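Local coordinates for type III export protein PSCE (Pseudomonas aeruginosa, PDB 2UWJ) that acts as a chaperone of the type III secretion system and, together with PscG, keeps the needle protein PscF from polymerising prematurely in the cytoplasm, at residues A[22-27]-A[59-64]; A[29-34]-A[52-57]. All blocks are in the same frame, centred on the assembly; numbering follows the deposited sequence.

From the N terminus the chain runs through helix 7-12 into helix 18-40, turns, and comes back along helix 44-68, so that the two long helices form an antiparallel hairpin. Interaction 2 (29-34 with 52-57) lies nearer the turn and closes the shorter loop; interaction 1 (22-27 with 59-64) lies farther from the turn and closes a longer loop that encloses that of interaction 2. Their centres are about 10 Å apart, and the two join into one apolar seam: Leu27 CD2 lies 3.8 Å from Leu57 CD2, and Leu61 CD1 lies 3.9 Å from Leu31 CD2. Both contacts also lie against the partner chain PscG.

Interaction 1 of 2, residues A[22-27]-A[59-64]; sequences ALRQRL and GGLGIL
Leu23, Arg24 and Leu27 meet Gly60, Leu61 and Leu64 in a contact made by van der Waals packing between two helices. The segment axes approach to 9.9 Å and run antiparallel at 159°.

Leucine-to-leucine packing carries most of it. Leu27 and Leu61 lie alongside each other, pointing opposite ways, with Leu27 CB 3.6 Å from Leu61 CD2. Leu61 starts out along the flank of its helix, and its CD2 branch does the reaching, touching Leu27 and the backbone O of Arg24. At the other end, CG of Leu64 is anti to the backbone N (chi1 -179°), and CD2 is the branch that reaches helix 18-40. This methyl settles over Arg24, with Leu23 CG at 4.1 Å and Leu27 CD1 at 4.2 Å a little farther off.

A second group of contacts is made with backbone. The same Leu64 methyl, CD2, sits 3.6 Å from Arg24 N, close against the turn of the facing helix. Leu27 CD1 rests 4.0 Å from Gly60 C, where the glycine has no side chain to stand between the methyl and the main chain.

Arg24 joins in through the base of its side chain. Its CB lies 3.7 Å from Leu64 CD2, and its CG passes Leu61 CD2 as the two side chains cross at about a right angle; beyond that the extended chain carries the guanidinium to the exposed edge.

PscG covers another side: its Leu9 packs on Leu27, and its Glu8 packs on Leu23 and forms a salt bridge with Arg26.

Methyl and methylene groups thus hold this part of the helical hairpin together, its 22-27 side lying in a predicted coiled coil, while the guanidinium of Arg24 stays outside the packing.

Interaction 2 of 2, residues A[29-34]-A[52-57]; sequences AALAEC and QQARAL
Ala30 opens the contact with its methyl facing the isobutyl group of Leu57: CB is 3.7 Å from Leu57 CD1, with CD2 little farther off. Leu57 CD1 then continues inward to the backbone, 3.5 Å from Ala30 C and equally close to Leu31 N, and rests against the peptide bond between the two residues.

Leu31 leaves its helix obliquely and turns its CD1 branch onto Ala54, 3.9 Å from CB and about as far from the carbonyl O. This is the antiparallel helical hairpin of PscE, with segment axes 9.4 Å apart at 155°. Ala30 and Ala54 bring no more side chain than a methyl to the interface, consistent with the 5.8 Å between the CA atoms of Leu31 and Ala54, the nearest pair across the two segments. Beyond these segments Leu31 also packs on Glu58 and Leu61, whereas PscG covers Leu57 with its Leu9 and Ala56 with its Trp31.

One turn later Cys34 points its SG at the start of the second segment. With SG anti to the backbone N (chi1 -163°), the sulfur makes a packing contact 3.7 Å from Ala54 N, touches the Ala54 methyl, and meets the aliphatic CG of Gln53 at 4.0 Å; it also packs on Leu50, a turn earlier on helix 44-68. The side chain of Gln53 comes to about 3 Å from a bound nickel ion.

Interaction 1 of 2, residues A[22-27]-A[59-64]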
loop_
_atom_site.group_PDB
_atom_site.type_symbol
_atom_site.label_atom_id
_atom_site.label_comp_id
_atom_site.label_asym_id
_atom_site.label_seq_id
_atom_site.Cartn_x
_atom_site.Cartn_y
_atom_site.Cartn_z
ATOM N N ALA A 22 -10.608 16.082 4.399
ATOM C CA ALA A 22 -11.649 15.096 4.683
ATOM C C ALA A 22 -11.314 14.254 5.917
ATOM O O ALA A 22 -12.184 13.997 6.763
ATOM C CB ALA A 22 -11.854 14.167 3.496
ATOM N N LEU A 23 -10.060 13.809 6.012
ATOM C CA LEU A 23 -9.662 12.991 7.160
ATOM C C LEU A 23 -9.760 13.841 8.449
ATOM O O LEU A 23 -10.266 13.379 9.457
ATOM C CB LEU A 23 -8.221 12.494 6.954
ATOM C CG LEU A 23 -7.632 11.684 8.127
ATOM C CD1 LEU A 23 -8.542 10.506 8.570
ATOM C CD2 LEU A 23 -6.289 11.118 7.621
ATOM N N ARG A 24 -9.261 15.078 8.397
ATOM C CA ARG A 24 -9.306 15.958 9.554
ATOM C C ARG A 24 -10.751 16.133 10.053
ATOM O O ARG A 24 -11.014 16.076 11.251
ATOM C CB ARG A 24 -8.737 17.322 9.183
ATOM C CG ARG A 24 -8.877 18.395 10.307
ATOM C CD ARG A 24 -8.286 19.774 9.890
ATOM N NE ARG A 24 -8.117 20.647 11.063
ATOM C CZ ARG A 24 -7.387 21.773 11.114
ATOM N NH1 ARG A 24 -6.721 22.218 10.043
ATOM N NH2 ARG A 24 -7.304 22.456 12.260
ATOM N N GLN A 25 -11.690 16.343 9.129
ATOM C CA GLN A 25 -13.086 16.515 9.513
ATOM C C GLN A 25 -13.643 15.291 10.174
ATOM O O GLN A 25 -14.368 15.391 11.165
ATOM C CB GLN A 25 -13.945 16.884 8.285
ATOM C CG GLN A 25 -13.718 18.328 7.867
ATOM C CD GLN A 25 -14.488 18.714 6.593
ATOM O OE1 GLN A 25 -14.936 17.850 5.831
ATOM N NE2 GLN A 25 -14.629 20.016 6.364
ATOM N N ARG A 26 -13.306 14.116 9.651
ATOM C CA ARG A 26 -13.815 12.883 10.243
ATOM C C ARG A 26 -13.254 12.685 11.670
ATOM O O ARG A 26 -13.960 12.226 12.565
ATOM C CB ARG A 26 -13.403 11.685 9.402
ATOM C CG ARG A 26 -14.131 11.613 8.096
ATOM C CD ARG A 26 -13.720 10.352 7.382
ATOM N NE ARG A 26 -12.583 10.611 6.507
ATOM C CZ ARG A 26 -11.728 9.678 6.124
ATOM N NH1 ARG A 26 -11.907 8.446 6.572
ATOM N NH2 ARG A 26 -10.745 9.974 5.273
ATOM N N LEU A 27 -11.979 13.007 11.849
ATOM C CA LEU A 27 -11.330 12.871 13.158
ATOM C C LEU A 27 -11.971 13.878 14.152
ATOM O O LEU A 27 -12.284 13.542 15.288
ATOM C CB LEU A 27 -9.819 13.164 13.022
ATOM C CG LEU A 27 -8.987 12.123 12.233
ATOM C CD1 LEU A 27 -7.538 12.678 12.043
ATOM C CD2 LEU A 27 -9.007 10.741 12.980
ATOM N N GLY A 59 -4.442 12.490 19.142
ATOM C CA GLY A 59 -3.122 12.144 18.607
ATOM C C GLY A 59 -3.145 12.094 17.065
ATOM O O GLY A 59 -2.206 12.545 16.377
ATOM N N GLY A 60 -4.212 11.522 16.514
ATOM C CA GLY A 60 -4.337 11.467 15.057
ATOM C C GLY A 60 -4.348 12.854 14.423
ATOM O O GLY A 60 -3.744 13.073 13.369
ATOM N N LEU A 61 -5.073 13.794 15.043
ATOM C CA LEU A 61 -5.159 15.171 14.531
ATOM C C LEU A 61 -3.790 15.837 14.622
ATOM O O LEU A 61 -3.369 16.579 13.720
ATOM C CB LEU A 61 -6.202 15.976 15.340
ATOM C CG LEU A 61 -7.639 15.549 14.953
ATOM C CD1 LEU A 61 -8.615 15.968 16.072
ATOM C CD2 LEU A 61 -8.043 16.235 13.628
ATOM N N GLY A 62 -3.092 15.557 15.717
ATOM C CA GLY A 62 -1.763 16.118 15.889
ATOM C C GLY A 62 -0.792 15.520 14.845
ATOM O O GLY A 62 0.024 16.209 14.259
ATOM N N ILE A 63 -0.861 14.228 14.589
ATOM C CA ILE A 63 0.052 13.692 13.576
ATOM C C ILE A 63 -0.335 14.291 12.191
ATOM O O ILE A 63 0.532 14.735 11.449
ATOM C CB ILE A 63 -0.025 12.172 13.565
ATOM C CG1 ILE A 63 0.580 11.643 14.908
ATOM C CG2 ILE A 63 0.667 11.604 12.231
ATOM C CD1 ILE A 63 0.216 10.223 15.232
ATOM N N LEU A 64 -1.631 14.326 11.862
ATOM C CA LEU A 64 -2.079 14.854 10.562
ATOM C C LEU A 64 -1.576 16.285 10.332
ATOM O O LEU A 64 -1.091 16.621 9.248
ATOM C CB LEU A 64 -3.592 14.834 10.467
ATOM C CG LEU A 64 -4.174 15.338 9.124
ATOM C CD1 LEU A 64 -3.621 14.497 7.907
ATOM C CD2 LEU A 64 -5.733 15.168 9.212
#

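Interaction 2 of 2, residues A[29-34]-A[52-57]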
loop_
_atom_site.group_PDB
_atom_site.type_symbol
_atom_site.label_atom_id
_atom_site.label_comp_id
_atom_site.label_asym_id
_atom_site.label_seq_id
_atom_site.Cartn_x
_atom_site.Cartn_y
_atom_site.Cartn_z
ATOM N N ALA A 29 -14.926 15.282 13.965
ATOM C CA ALA A 29 -16.306 14.878 14.240
ATOM C C ALA A 29 -16.308 13.772 15.284
ATOM O O ALA A 29 -17.084 13.839 16.245
ATOM C CB ALA A 29 -17.016 14.392 12.955
ATOM N N ALA A 30 -15.457 12.744 15.110
ATOM C CA ALA A 30 -15.399 11.655 16.085
ATOM C C ALA A 30 -14.916 12.170 17.470
ATOM O O ALA A 30 -15.397 11.723 18.524
ATOM C CB ALA A 30 -14.462 10.496 15.567
ATOM N N LEU A 31 -13.991 13.112 17.493
ATOM C CA LEU A 31 -13.510 13.609 18.780
ATOM C C LEU A 31 -14.631 14.420 19.491
ATOM O O LEU A 31 -14.791 14.359 20.730
ATOM C CB LEU A 31 -12.292 14.494 18.578
ATOM C CG LEU A 31 -11.771 15.208 19.825
ATOM C CD1 LEU A 31 -11.394 14.197 20.940
ATOM C CD2 LEU A 31 -10.590 16.110 19.404
ATOM N N ALA A 32 -15.417 15.162 18.715
ATOM C CA ALA A 32 -16.512 15.959 19.336
ATOM C C ALA A 32 -17.597 15.027 19.939
ATOM O O ALA A 32 -18.087 15.283 21.037
ATOM C CB ALA A 32 -17.122 16.961 18.291
ATOM N N GLU A 33 -17.927 13.926 19.260
ATOM C CA GLU A 33 -18.919 12.992 19.783
ATOM C C GLU A 33 -18.384 12.386 21.042
ATOM O O GLU A 33 -19.109 12.159 22.010
ATOM C CB GLU A 33 -19.211 11.833 18.826
ATOM C CG GLU A 33 -19.667 12.221 17.441
ATOM C CD GLU A 33 -20.075 11.008 16.594
ATOM O OE1 GLU A 33 -19.595 9.877 16.873
ATOM O OE2 GLU A 33 -20.870 11.186 15.639
ATOM N N CYS A 34 -17.088 12.085 21.014
ATOM C CA CYS A 34 -16.441 11.490 22.156
ATOM C C CYS A 34 -16.517 12.441 23.395
ATOM O O CYS A 34 -16.846 12.028 24.523
ATOM C CB CYS A 34 -14.972 11.137 21.740
ATOM S SG CYS A 34 -14.243 10.005 22.822
ATOM N N GLN A 52 -9.376 7.177 26.432
ATOM C CA GLN A 52 -8.339 6.610 25.571
ATOM C C GLN A 52 -8.731 6.904 24.108
ATOM O O GLN A 52 -7.878 7.259 23.271
ATOM C CB GLN A 52 -8.242 5.099 25.768
ATOM C CG GLN A 52 -7.527 4.693 27.076
ATOM C CD GLN A 52 -7.327 3.177 27.187
ATOM O OE1 GLN A 52 -8.275 2.430 27.497
ATOM N NE2 GLN A 52 -6.090 2.711 26.927
ATOM N N GLN A 53 -10.028 6.769 23.789
ATOM C CA GLN A 53 -10.444 7.061 22.436
ATOM C C GLN A 53 -10.216 8.518 22.076
ATOM O O GLN A 53 -9.746 8.841 20.959
ATOM C CB GLN A 53 -11.915 6.716 22.229
ATOM C CG GLN A 53 -12.338 7.102 20.837
ATOM C CD GLN A 53 -13.364 6.142 20.304
ATOM O OE1 GLN A 53 -14.519 6.503 20.091
ATOM N NE2 GLN A 53 -12.947 4.889 20.102
ATOM N N ALA A 54 -10.570 9.426 22.993
ATOM C CA ALA A 54 -10.348 10.847 22.729
ATOM C C ALA A 54 -8.845 11.135 22.553
ATOM O O ALA A 54 -8.433 11.935 21.698
ATOM C CB ALA A 54 -10.900 11.718 23.909
ATOM N N ARG A 55 -8.018 10.513 23.377
ATOM C CA ARG A 55 -6.602 10.817 23.222
ATOM C C ARG A 55 -6.058 10.265 21.896
ATOM O O ARG A 55 -5.154 10.859 21.302
ATOM C CB ARG A 55 -5.818 10.277 24.409
ATOM C CG ARG A 55 -6.035 11.094 25.750
ATOM C CD ARG A 55 -5.182 10.395 26.807
ATOM N NE ARG A 55 -5.635 10.601 28.179
ATOM C CZ ARG A 55 -6.001 9.628 29.017
ATOM N NH1 ARG A 55 -5.987 8.329 28.650
ATOM N NH2 ARG A 55 -6.375 9.962 30.240
ATOM N N ALA A 56 -6.590 9.128 21.452
ATOM C CA ALA A 56 -6.141 8.540 20.165
ATOM C C ALA A 56 -6.515 9.468 19.025
ATOM O O ALA A 56 -5.747 9.703 18.118
ATOM C CB ALA A 56 -6.800 7.197 19.937
ATOM N N LEU A 57 -7.729 10.006 19.088
ATOM C CA LEU A 57 -8.208 10.928 18.060
ATOM C C LEU A 57 -7.416 12.233 18.085
ATOM O O LEU A 57 -7.028 12.750 17.017
ATOM C CB LEU A 57 -9.711 11.191 18.275
ATOM C CG LEU A 57 -10.632 10.045 17.866
ATOM C CD1 LEU A 57 -12.108 10.339 18.419
ATOM C CD2 LEU A 57 -10.634 9.928 16.336
#